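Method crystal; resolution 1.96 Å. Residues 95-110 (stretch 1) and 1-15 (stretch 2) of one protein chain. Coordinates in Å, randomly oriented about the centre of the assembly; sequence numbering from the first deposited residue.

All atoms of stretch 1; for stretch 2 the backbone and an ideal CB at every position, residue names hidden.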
ATOM      1  N   ILE B  95      15.805 -28.953  30.979  1.00  6.64           N
ATOM      2  CA  ILE B  95      16.102 -28.137  32.115  1.00  6.00           C
ATOM      3  C   ILE B  95      17.577 -28.181  32.556  1.00  7.82           C
ATOM      4  O   ILE B  95      17.928 -27.504  33.507  1.00  3.47           O
ATOM      5  CB  ILE B  95      15.189 -28.396  33.359  1.00  9.16           C
ATOM      6  CG1 ILE B  95      15.494 -29.733  33.992  1.00  6.78           C
ATOM      7  CG2 ILE B  95      13.658 -28.217  33.049  1.00  3.96           C
ATOM      8  CD1 ILE B  95      15.040 -29.731  35.552  1.00 11.74           C
ATOM      9  N   ILE B  96      18.427 -28.968  31.881  1.00  4.02           N
ATOM     10  CA  ILE B  96      19.843 -28.931  32.165  1.00  3.85           C
ATOM     11  C   ILE B  96      20.536 -29.608  30.984  1.00  7.01           C
ATOM     12  O   ILE B  96      19.967 -30.571  30.402  1.00  5.52           O
ATOM     13  CB  ILE B  96      20.161 -29.653  33.496  1.00  6.81           C
ATOM     14  CG1 ILE B  96      21.624 -29.546  33.840  1.00  8.40           C
ATOM     15  CG2 ILE B  96      19.832 -31.124  33.430  1.00  4.56           C
ATOM     16  CD1 ILE B  96      21.967 -30.132  35.177  1.00 11.62           C
ATOM     17  N   SER B  97      21.719 -29.120  30.633  1.00  3.82           N
ATOM     18  CA  SER B  97      22.510 -29.650  29.457  1.00  3.55           C
ATOM     19  C   SER B  97      23.981 -29.250  29.639  1.00  6.10           C
ATOM     20  O   SER B  97      24.296 -28.067  29.658  1.00  9.02           O
ATOM     21  CB  SER B  97      21.939 -29.083  28.175  1.00  3.26           C
ATOM     22  OG  SER B  97      22.744 -29.326  27.042  1.00  6.93           O
ATOM     23  N   PHE B  98      24.880 -30.225  29.847  1.00  6.78           N
ATOM     24  CA  PHE B  98      26.266 -29.861  30.070  1.00  5.43           C
ATOM     25  C   PHE B  98      27.210 -30.810  29.320  1.00  6.45           C
ATOM     26  O   PHE B  98      26.919 -32.020  29.019  1.00  6.56           O
ATOM     27  CB  PHE B  98      26.566 -29.840  31.581  1.00  7.32           C
ATOM     28  CG  PHE B  98      26.284 -31.132  32.242  1.00 13.08           C
ATOM     29  CD1 PHE B  98      25.029 -31.401  32.754  1.00 13.81           C
ATOM     30  CD2 PHE B  98      27.280 -32.107  32.349  1.00 16.05           C
ATOM     31  CE1 PHE B  98      24.765 -32.605  33.370  1.00 11.30           C
ATOM     32  CE2 PHE B  98      27.015 -33.318  32.956  1.00 16.33           C
ATOM     33  CZ  PHE B  98      25.733 -33.568  33.457  1.00 16.65           C
ATOM     34  N   ILE B  99      28.360 -30.252  29.021  1.00  7.35           N
ATOM     35  CA  ILE B  99      29.358 -30.917  28.271  1.00  8.08           C
ATOM     36  C   ILE B  99      30.136 -31.898  29.165  1.00  8.36           C
ATOM     37  O   ILE B  99      30.571 -31.553  30.278  1.00  5.91           O
ATOM     38  CB  ILE B  99      30.379 -29.922  27.660  1.00 11.16           C
ATOM     39  CG1 ILE B  99      29.685 -28.851  26.826  1.00 12.26           C
ATOM     40  CG2 ILE B  99      31.426 -30.649  26.812  1.00 11.54           C
ATOM     41  CD1 ILE B  99      29.148 -29.321  25.615  1.00  8.21           C
ATOM     42  N   VAL B 100      30.303 -33.119  28.636  1.00  7.28           N
ATOM     43  CA  VAL B 100      31.085 -34.215  29.297  1.00  8.73           C
ATOM     44  C   VAL B 100      32.221 -34.723  28.428  1.00  8.55           C
ATOM     45  O   VAL B 100      32.984 -35.629  28.817  1.00 12.35           O
ATOM     46  CB  VAL B 100      30.207 -35.422  29.663  1.00  4.99           C
ATOM     47  CG1 VAL B 100      29.155 -35.036  30.614  1.00  4.85           C
ATOM     48  CG2 VAL B 100      29.614 -36.066  28.375  1.00  9.62           C
ATOM     49  N   ASN B 101      32.312 -34.203  27.217  1.00  8.24           N
ATOM     50  CA  ASN B 101      33.524 -34.437  26.425  1.00  9.30           C
ATOM     51  C   ASN B 101      33.764 -33.355  25.426  1.00  9.27           C
ATOM     52  O   ASN B 101      32.829 -32.988  24.713  1.00  7.01           O
ATOM     53  CB  ASN B 101      33.371 -35.750  25.690  1.00  8.33           C
ATOM     54  CG  ASN B 101      34.664 -36.225  25.075  1.00 14.27           C
ATOM     55  OD1 ASN B 101      34.830 -36.190  23.859  1.00 15.92           O
ATOM     56  ND2 ASN B 101      35.590 -36.663  25.902  1.00  9.94           N
ATOM     57  N   ARG B 102      35.018 -32.889  25.314  1.00 10.99           N
ATOM     58  CA  ARG B 102      35.425 -31.932  24.270  1.00 12.38           C
ATOM     59  C   ARG B 102      36.515 -32.522  23.407  1.00 11.82           C
ATOM     60  O   ARG B 102      37.328 -33.270  23.889  1.00 15.49           O
ATOM     61  CB  ARG B 102      36.013 -30.666  24.900  1.00  7.34           C
ATOM     62  CG  ARG B 102      35.037 -29.979  25.797  1.00  8.57           C
ATOM     63  CD  ARG B 102      35.730 -28.862  26.652  1.00  7.17           C
ATOM     64  NE  ARG B 102      34.667 -28.274  27.471  1.00 11.64           N
ATOM     65  CZ  ARG B 102      33.858 -27.317  27.081  1.00  7.46           C
ATOM     66  NH1 ARG B 102      34.025 -26.723  25.904  1.00 10.74           N
ATOM     67  NH2 ARG B 102      32.916 -26.930  27.913  1.00 15.16           N
ATOM     68  N   PRO B 103      36.563 -32.182  22.122  1.00 14.04           N
ATOM     69  CA  PRO B 103      37.759 -32.564  21.349  1.00 15.36           C
ATOM     70  C   PRO B 103      39.034 -31.889  21.917  1.00 18.27           C
ATOM     71  O   PRO B 103      38.942 -31.042  22.814  1.00 14.90           O
ATOM     72  CB  PRO B 103      37.407 -32.134  19.937  1.00 16.19           C
ATOM     73  CG  PRO B 103      36.396 -31.038  20.162  1.00 18.57           C
ATOM     74  CD  PRO B 103      35.564 -31.499  21.293  1.00 14.60           C
ATOM     75  N   LYS B 104      40.225 -32.336  21.501  1.00 22.90           N
ATOM     76  CA  LYS B 104      41.452 -31.895  22.191  1.00 25.41           C
ATOM     77  C   LYS B 104      41.804 -30.476  21.833  1.00 24.78           C
ATOM     78  O   LYS B 104      42.384 -29.753  22.631  1.00 23.86           O
ATOM     79  CB  LYS B 104      42.644 -32.816  21.859  1.00 30.65           C
ATOM     80  CG  LYS B 104      42.799 -33.991  22.832  1.00 34.86           C
ATOM     81  CD  LYS B 104      43.381 -35.237  22.148  1.00 38.32           C
ATOM     82  CE  LYS B 104      42.826 -36.516  22.812  1.00 42.10           C
ATOM     83  NZ  LYS B 104      42.898 -36.450  24.329  1.00 42.61           N
ATOM     84  N   HIS B 105      41.469 -30.059  20.619  1.00 20.52           N
ATOM     85  CA  HIS B 105      41.728 -28.655  20.286  1.00 19.41           C
ATOM     86  C   HIS B 105      40.518 -28.099  19.573  1.00 10.44           C
ATOM     87  O   HIS B 105      40.026 -28.701  18.631  1.00 11.23           O
ATOM     88  CB  HIS B 105      42.986 -28.518  19.413  1.00 17.89           C
ATOM     89  CG  HIS B 105      43.210 -27.128  18.919  1.00 27.19           C
ATOM     90  ND1 HIS B 105      43.028 -26.760  17.594  1.00 27.00           N
ATOM     91  CD2 HIS B 105      43.569 -25.998  19.580  1.00 29.79           C
ATOM     92  CE1 HIS B 105      43.286 -25.468  17.462  1.00 29.96           C
ATOM     93  NE2 HIS B 105      43.615 -24.984  18.649  1.00 30.46           N
ATOM     94  N   GLU B 106      40.038 -26.955  20.027  1.00  8.29           N
ATOM     95  CA  GLU B 106      38.944 -26.224  19.343  1.00  8.33           C
ATOM     96  C   GLU B 106      39.470 -24.978  18.588  1.00  9.68           C
ATOM     97  O   GLU B 106      39.869 -24.015  19.217  1.00  9.11           O
ATOM     98  CB  GLU B 106      37.892 -25.764  20.348  1.00  9.58           C
ATOM     99  CG  GLU B 106      36.707 -24.958  19.676  1.00  2.71           C
ATOM    100  CD  GLU B 106      36.078 -25.779  18.504  1.00  7.07           C
ATOM    101  OE1 GLU B 106      36.185 -25.337  17.352  1.00  2.31           O
ATOM    102  OE2 GLU B 106      35.493 -26.875  18.709  1.00  3.97           O
ATOM    103  N   PRO B 107      39.486 -24.999  17.248  1.00  9.72           N
ATOM    104  CA  PRO B 107      39.926 -23.798  16.518  1.00  9.62           C
ATOM    105  C   PRO B 107      38.906 -22.645  16.494  1.00 11.59           C
ATOM    106  O   PRO B 107      39.317 -21.489  16.281  1.00  9.88           O
ATOM    107  CB  PRO B 107      40.138 -24.307  15.101  1.00  9.57           C
ATOM    108  CG  PRO B 107      39.078 -25.348  14.963  1.00 12.03           C
ATOM    109  CD  PRO B 107      39.145 -26.082  16.328  1.00 12.09           C
ATOM    110  N   GLY B 108      37.601 -22.935  16.689  1.00  7.18           N
ATOM    111  CA  GLY B 108      36.634 -21.836  16.818  1.00  6.71           C
ATOM    112  C   GLY B 108      35.915 -21.558  15.496  1.00  8.44           C
ATOM    113  O   GLY B 108      35.616 -22.483  14.742  1.00 11.68           O
ATOM    114  N   PHE B 109      35.612 -20.284  15.241  1.00  6.36           N
ATOM    115  CA  PHE B 109      34.613 -19.894  14.238  1.00  2.76           C
ATOM    116  C   PHE B 109      35.077 -18.836  13.290  1.00  2.08           C
ATOM    117  O   PHE B 109      35.730 -17.946  13.708  1.00  3.51           O
ATOM    118  CB  PHE B 109      33.351 -19.335  14.886  1.00  4.15           C
ATOM    119  CG  PHE B 109      32.549 -20.377  15.640  1.00  4.35           C
ATOM    120  CD1 PHE B 109      32.709 -20.544  17.008  1.00  3.13           C
ATOM    121  CD2 PHE B 109      31.650 -21.178  14.980  1.00  4.94           C
ATOM    122  CE1 PHE B 109      31.949 -21.506  17.708  1.00  6.38           C
ATOM    123  CE2 PHE B 109      30.901 -22.127  15.680  1.00 10.24           C
ATOM    124  CZ  PHE B 109      31.047 -22.290  17.044  1.00  4.08           C
ATOM    125  N   ASN B 110      34.743 -18.967  12.013  1.00  5.34           N
ATOM    126  CA  ASN B 110      34.954 -17.909  11.057  1.00  7.51           C
ATOM    127  C   ASN B 110      33.748 -16.985  11.138  1.00  5.59           C
ATOM    128  O   ASN B 110      32.655 -17.468  11.258  1.00  9.64           O
ATOM    129  CB  ASN B 110      35.107 -18.460   9.614  1.00  6.30           C
ATOM    130  CG  ASN B 110      35.660 -17.361   8.618  1.00  6.19           C
ATOM    131  OD1 ASN B 110      36.157 -16.267   9.036  1.00  6.97           O
ATOM    132  ND2 ASN B 110      35.566 -17.643   7.347  1.00  7.83           N
ATOM    133  N   UNK B   1      40.246 -22.069  21.356  1.00 20.88           N
ATOM    134  CA  UNK B   1      39.252 -21.505  22.262  1.00 17.03           C
ATOM    135  C   UNK B   1      38.424 -22.570  22.927  1.00 15.87           C
ATOM    136  O   UNK B   1      38.500 -23.742  22.596  1.00 18.10           O
ATOM    137  CB  UNK B   1      38.335 -20.537  21.512  1.00 17.03           C
ATOM    138  N   UNK B   2      37.665 -22.166  23.923  1.00 12.87           N
ATOM    139  CA  UNK B   2      36.851 -23.099  24.677  1.00 12.38           C
ATOM    140  C   UNK B   2      35.412 -22.745  24.409  1.00  7.83           C
ATOM    141  O   UNK B   2      34.986 -21.594  24.614  1.00 11.42           O
ATOM    142  CB  UNK B   2      37.171 -23.062  26.173  1.00 12.38           C
ATOM    143  N   UNK B   3      34.669 -23.684  23.899  1.00  7.13           N
ATOM    144  CA  UNK B   3      33.273 -23.406  23.559  1.00  9.98           C
ATOM    145  C   UNK B   3      32.439 -23.364  24.859  1.00  9.80           C
ATOM    146  O   UNK B   3      32.532 -24.298  25.659  1.00  6.55           O
ATOM    147  CB  UNK B   3      32.729 -24.460  22.593  1.00  9.98           C
ATOM    148  N   UNK B   4      31.625 -22.319  25.089  1.00  8.09           N
ATOM    149  CA  UNK B   4      30.943 -22.282  26.376  1.00  7.72           C
ATOM    150  C   UNK B   4      29.436 -22.459  26.332  1.00  9.07           C
ATOM    151  O   UNK B   4      28.761 -21.895  27.139  1.00  6.76           O
ATOM    152  CB  UNK B   4      31.254 -20.951  27.063  1.00  7.72           C
ATOM    153  N   UNK B   5      28.921 -23.235  25.368  1.00  7.55           N
ATOM    154  CA  UNK B   5      27.593 -23.862  25.482  1.00 10.86           C
ATOM    155  C   UNK B   5      27.642 -24.785  26.705  1.00 11.94           C
ATOM    156  O   UNK B   5      28.711 -25.284  27.019  1.00  9.77           O
ATOM    157  CB  UNK B   5      27.216 -24.632  24.215  1.00 10.86           C
ATOM    158  N   UNK B   6      26.517 -25.033  27.377  1.00 11.02           N
ATOM    159  CA  UNK B   6      26.497 -26.002  28.472  1.00 10.33           C
ATOM    160  C   UNK B   6      26.376 -25.293  29.813  1.00 10.47           C
ATOM    161  O   UNK B   6      26.847 -24.181  29.960  1.00  8.75           O
ATOM    162  CB  UNK B   6      27.756 -26.871  28.446  1.00 10.33           C
ATOM    163  N   UNK B   7      25.730 -25.931  30.786  1.00  8.69           N
ATOM    164  CA  UNK B   7      25.522 -25.284  32.082  1.00  6.46           C
ATOM    165  C   UNK B   7      26.813 -25.037  32.887  1.00  9.43           C
ATOM    166  O   UNK B   7      26.861 -24.113  33.730  1.00  9.27           O
ATOM    167  CB  UNK B   7      24.569 -26.141  32.917  1.00  6.46           C
ATOM    168  N   UNK B   8      27.870 -25.829  32.679  1.00  7.17           N
ATOM    169  CA  UNK B   8      29.042 -25.660  33.549  1.00  6.04           C
ATOM    170  C   UNK B   8      30.365 -25.446  32.856  1.00 10.74           C
ATOM    171  O   UNK B   8      31.490 -25.747  33.399  1.00  5.21           O
ATOM    172  CB  UNK B   8      29.176 -26.889  34.450  1.00  6.04           C
ATOM    173  N   UNK B   9      30.260 -24.901  31.657  1.00  9.51           N
ATOM    174  CA  UNK B   9      31.419 -24.789  30.810  1.00  7.82           C
ATOM    175  C   UNK B   9      32.410 -23.776  31.268  1.00  5.51           C
ATOM    176  O   UNK B   9      33.536 -23.805  30.791  1.00  8.54           O
ATOM    177  CB  UNK B   9      30.987 -24.456  29.381  1.00  7.82           C
ATOM    178  N   UNK B  10      32.022 -22.865  32.151  1.00  3.29           N
ATOM    179  CA  UNK B  10      33.036 -21.946  32.755  1.00  8.70           C
ATOM    180  C   UNK B  10      33.765 -22.572  33.931  1.00  9.29           C
ATOM    181  O   UNK B  10      34.691 -21.983  34.508  1.00 14.07           O
ATOM    182  CB  UNK B  10      32.369 -20.650  33.221  1.00  8.70           C
ATOM    183  N   UNK B  11      33.324 -23.747  34.335  1.00  9.37           N
ATOM    184  CA  UNK B  11      34.100 -24.550  35.269  1.00  8.85           C
ATOM    185  C   UNK B  11      35.147 -25.442  34.505  1.00 13.35           C
ATOM    186  O   UNK B  11      35.042 -25.616  33.274  1.00 11.98           O
ATOM    187  CB  UNK B  11      33.156 -25.417  36.105  1.00  8.85           C
ATOM    188  N   UNK B  12      36.167 -25.974  35.219  1.00 12.84           N
ATOM    189  CA  UNK B  12      37.003 -27.044  34.650  1.00 15.69           C
ATOM    190  C   UNK B  12      36.123 -28.206  34.195  1.00 14.29           C
ATOM    191  O   UNK B  12      35.059 -28.409  34.778  1.00 14.26           O
ATOM    192  CB  UNK B  12      38.036 -27.528  35.669  1.00 15.69           C
ATOM    193  N   UNK B  13      36.528 -28.936  33.153  1.00 10.37           N
ATOM    194  CA  UNK B  13      35.799 -30.154  32.772  1.00 11.53           C
ATOM    195  C   UNK B  13      35.500 -31.060  33.985  1.00 12.80           C
ATOM    196  O   UNK B  13      36.363 -31.267  34.836  1.00 11.57           O
ATOM    197  CB  UNK B  13      36.605 -30.934  31.732  1.00 11.53           C
ATOM    198  N   UNK B  14      34.286 -31.596  34.050  1.00 10.04           N
ATOM    199  CA  UNK B  14      33.803 -32.308  35.244  1.00 13.33           C
ATOM    200  C   UNK B  14      34.537 -33.605  35.442  1.00 13.55           C
ATOM    201  O   UNK B  14      34.824 -34.259  34.451  1.00 14.64           O
ATOM    202  CB  UNK B  14      32.301 -32.580  35.145  1.00 13.33           C
ATOM    203  N   UNK B  15      34.801 -34.036  36.678  1.00 10.73           N
ATOM    204  CA  UNK B  15      35.349 -35.399  36.833  1.00 15.40           C
ATOM    205  C   UNK B  15      34.195 -36.384  36.753  1.00 17.19           C
ATOM    206  O   UNK B  15      33.035 -35.965  36.819  1.00 14.45           O
ATOM    207  CB  UNK B  15      36.107 -35.557  38.153  1.00 15.40           C
TER

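Position 1 opens the stretch beside the loop around Glu106. Its CA-to-CB bond runs sideways, with the CA of Gly108 5.2 Å from the ideal CB. A flexible apolar side chain could lie along this loop. The residue is Met1. Its N donates to Glu106 O at 2.9 Å. Its CG lies 3.7 Å from Gly108 CA, and its SD lies 3.5 Å from Glu106 CG.

Position 2 points its CB away from stretch 1, so small or polar residues would fit. A long chain could still bend back, and the visible charge nearby is the guanidinium of Arg102, which would favour an acid. The residue is Arg2, a like charge. Its guanidinium lies flat on that of Arg102, centres 3.8 Å apart, with no hydrogen bond between them.

Position 3 points toward stretch 1, between Arg102 NH1 (4.2 Å from the ideal CB) and Glu106 CG (5.0 Å). The Phe109 ring lies further on. A branched or medium apolar side chain suits. The residue is Ile3, whose CD1 reaches Phe109 CE1 at 3.6 Å. Its backbone O accepts from Arg102 NH1 at 2.9 Å.

Position 4 points away and is little restricted from this side; it is Thr4. Position 5 points sideways, with Ile99 CD1 5.3 Å from the ideal CB. Many side chains would fit; it is Gln5.

Position 6 is the tightest. Phi is 108° and psi 149°. An ideal CB would lie 3.2 Å from Ile99 CG1 and would jam against the carbonyl O of the residue before. Glycine is called for, and the residue is Gly6. Its CA makes a CA-H...O contact of 3.2 Å with Ser97 O.

Position 7 points toward the strand, with Ser97 O 3.8 Å from the ideal CB and Ile96 CG1 at 4.6 Å. A small side chain suits, with a hydroxyl or without. The residue is Thr7. Its N donates to Ser97 O at 2.8 Å, and its OG1 lies 4.0 Å from Ile96 CG1.

Position 8 points sideways; the ideal CB lies 4.9 Å from Phe98 CB. A large apolar group could reach Phe98 and Ile96. The residue is Phe8, whose CD1 lies 3.8 Å from Phe98 CB.

Position 9 has Arg102 NH2 3.5 Å from its ideal CB. A small acceptor suits. Ser9 OG takes a weak hydrogen bond from Arg102 NH2 at 2.8 Å and donates to Gln5 O at 2.6 Å.

Positions 10, 11 and 12 leave stretch 1 and are open to many residues: Phe10, Leu11 and Pro12.

Position 13 points sideways; the ideal CB lies 5.4 Å from Arg102 NE. An acid is the natural choice, though a neutral acceptor could serve. Asp13 OD1 forms a salt bridge with Arg102 NE at 3.3 Å, where the hydrogen bond is weak, and a second salt bridge with Arg2 NH2 at 2.8 Å.

Position 14 points toward stretch 1, near the Phe98 ring. Apolar groups suit. Leu14 CD1 lies 3.8 Å from Phe98 CD2.

Position 15 is out of reach; Thr15 caps the helix that follows.

Stretch 2, residues 1-15: MRITQGTFSFLPDLT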
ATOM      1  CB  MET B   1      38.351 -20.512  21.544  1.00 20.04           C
ATOM      2  CG  MET B   1      37.758 -21.088  20.283  1.00 23.25           C
ATOM      3  SD  MET B   1      36.107 -21.694  20.625  1.00 27.48           S
ATOM      4  CE  MET B   1      35.243 -20.112  20.525  1.00 25.45           C
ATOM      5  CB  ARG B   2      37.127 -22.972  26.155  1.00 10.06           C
ATOM      6  CG  ARG B   2      36.110 -23.743  27.027  1.00 13.98           C
ATOM      7  CD  ARG B   2      36.667 -23.733  28.467  1.00 12.85           C
ATOM      8  NE  ARG B   2      35.986 -24.609  29.424  1.00 11.97           N
ATOM      9  CZ  ARG B   2      36.230 -25.917  29.662  1.00 14.21           C
ATOM     10  NH1 ARG B   2      37.173 -26.604  29.004  1.00 10.39           N
ATOM     11  NH2 ARG B   2      35.516 -26.563  30.584  1.00 10.04           N
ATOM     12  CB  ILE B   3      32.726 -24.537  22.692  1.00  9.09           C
ATOM     13  CG1 ILE B   3      33.286 -24.410  21.288  1.00 12.76           C
ATOM     14  CG2 ILE B   3      31.204 -24.510  22.715  1.00 11.46           C
ATOM     15  CD1 ILE B   3      33.051 -23.131  20.668  1.00 12.72           C
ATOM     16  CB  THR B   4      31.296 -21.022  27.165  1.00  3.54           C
ATOM     17  OG1 THR B   4      30.970 -19.867  26.379  1.00  7.10           O
ATOM     18  CG2 THR B   4      32.794 -21.006  27.515  1.00  7.38           C
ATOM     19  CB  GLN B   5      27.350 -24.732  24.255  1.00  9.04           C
ATOM     20  CG  GLN B   5      27.102 -23.906  23.027  1.00  6.51           C
ATOM     21  CD  GLN B   5      27.117 -24.734  21.799  1.00  4.29           C
ATOM     22  OE1 GLN B   5      26.580 -25.847  21.762  1.00  5.65           O
ATOM     23  NE2 GLN B   5      27.729 -24.201  20.758  1.00  4.72           N
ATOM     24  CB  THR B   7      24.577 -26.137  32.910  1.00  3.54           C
ATOM     25  OG1 THR B   7      23.413 -26.384  32.117  1.00  7.77           O
ATOM     26  CG2 THR B   7      24.125 -25.443  34.151  1.00  5.43           C
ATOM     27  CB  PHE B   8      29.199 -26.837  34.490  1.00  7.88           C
ATOM     28  CG  PHE B   8      27.947 -27.190  35.270  1.00  3.45           C
ATOM     29  CD1 PHE B   8      27.238 -28.349  34.971  1.00  6.67           C
ATOM     30  CD2 PHE B   8      27.510 -26.411  36.290  1.00  4.27           C
ATOM     31  CE1 PHE B   8      26.075 -28.672  35.729  1.00  6.50           C
ATOM     32  CE2 PHE B   8      26.370 -26.747  37.018  1.00  6.26           C
ATOM     33  CZ  PHE B   8      25.683 -27.879  36.729  1.00  6.42           C
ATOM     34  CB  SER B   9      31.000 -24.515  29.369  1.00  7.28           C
ATOM     35  OG  SER B   9      30.500 -25.780  28.844  1.00  3.15           O
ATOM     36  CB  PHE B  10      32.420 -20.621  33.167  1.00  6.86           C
ATOM     37  CG  PHE B  10      32.570 -19.549  32.138  1.00  8.27           C
ATOM     38  CD1 PHE B  10      33.367 -18.459  32.377  1.00  9.60           C
ATOM     39  CD2 PHE B  10      31.870 -19.621  30.944  1.00  9.73           C
ATOM     40  CE1 PHE B  10      33.468 -17.418  31.444  1.00  9.17           C
ATOM     41  CE2 PHE B  10      31.955 -18.580  30.008  1.00 11.23           C
ATOM     42  CZ  PHE B  10      32.783 -17.504  30.256  1.00 15.82           C
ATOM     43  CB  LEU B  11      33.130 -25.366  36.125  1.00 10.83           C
ATOM     44  CG  LEU B  11      32.125 -24.493  36.878  1.00  9.83           C
ATOM     45  CD1 LEU B  11      31.318 -25.359  37.842  1.00 11.14           C
ATOM     46  CD2 LEU B  11      32.759 -23.328  37.640  1.00 11.16           C
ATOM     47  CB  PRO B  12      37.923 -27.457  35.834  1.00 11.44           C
ATOM     48  CG  PRO B  12      37.823 -26.161  36.852  1.00 14.19           C
ATOM     49  CD  PRO B  12      36.388 -25.804  36.676  1.00 14.55           C
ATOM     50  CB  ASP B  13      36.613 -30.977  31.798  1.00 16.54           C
ATOM     51  CG  ASP B  13      36.916 -30.244  30.519  1.00 19.61           C
ATOM     52  OD1 ASP B  13      36.268 -29.211  30.234  1.00 21.70           O
ATOM     53  OD2 ASP B  13      37.810 -30.724  29.793  1.00 21.58           O
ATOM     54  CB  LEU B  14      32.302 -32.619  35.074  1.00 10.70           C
ATOM     55  CG  LEU B  14      31.454 -31.346  35.031  1.00 11.23           C
ATOM     56  CD1 LEU B  14      30.062 -31.772  34.906  1.00 14.00           C
ATOM     57  CD2 LEU B  14      31.646 -30.605  36.282  1.00 11.20           C
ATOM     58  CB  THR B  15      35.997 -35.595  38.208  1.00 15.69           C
ATOM     59  OG1 THR B  15      35.040 -35.223  39.200  1.00 12.88           O
ATOM     60  CG2 THR B  15      37.249 -34.701  38.341  1.00 11.69           C
TER
HETATM   61  O   HOH W   1      41.463 -25.476  22.430  1.00 26.66           O
HETATM   62  O   HOH W   2      35.844 -26.295  23.753  1.00  7.06           O
HETATM   63  O   HOH W   3      28.873 -27.609  30.401  1.00 10.18           O
HETATM   64  O   HOH W   4      33.019 -28.570  30.434  1.00 25.57           O
HETATM   65  O   HOH W   5      36.684 -32.830  27.696  1.00 37.23           O
HETATM   66  O   HOH W   6      32.860 -31.783  31.367  1.00 14.45           O
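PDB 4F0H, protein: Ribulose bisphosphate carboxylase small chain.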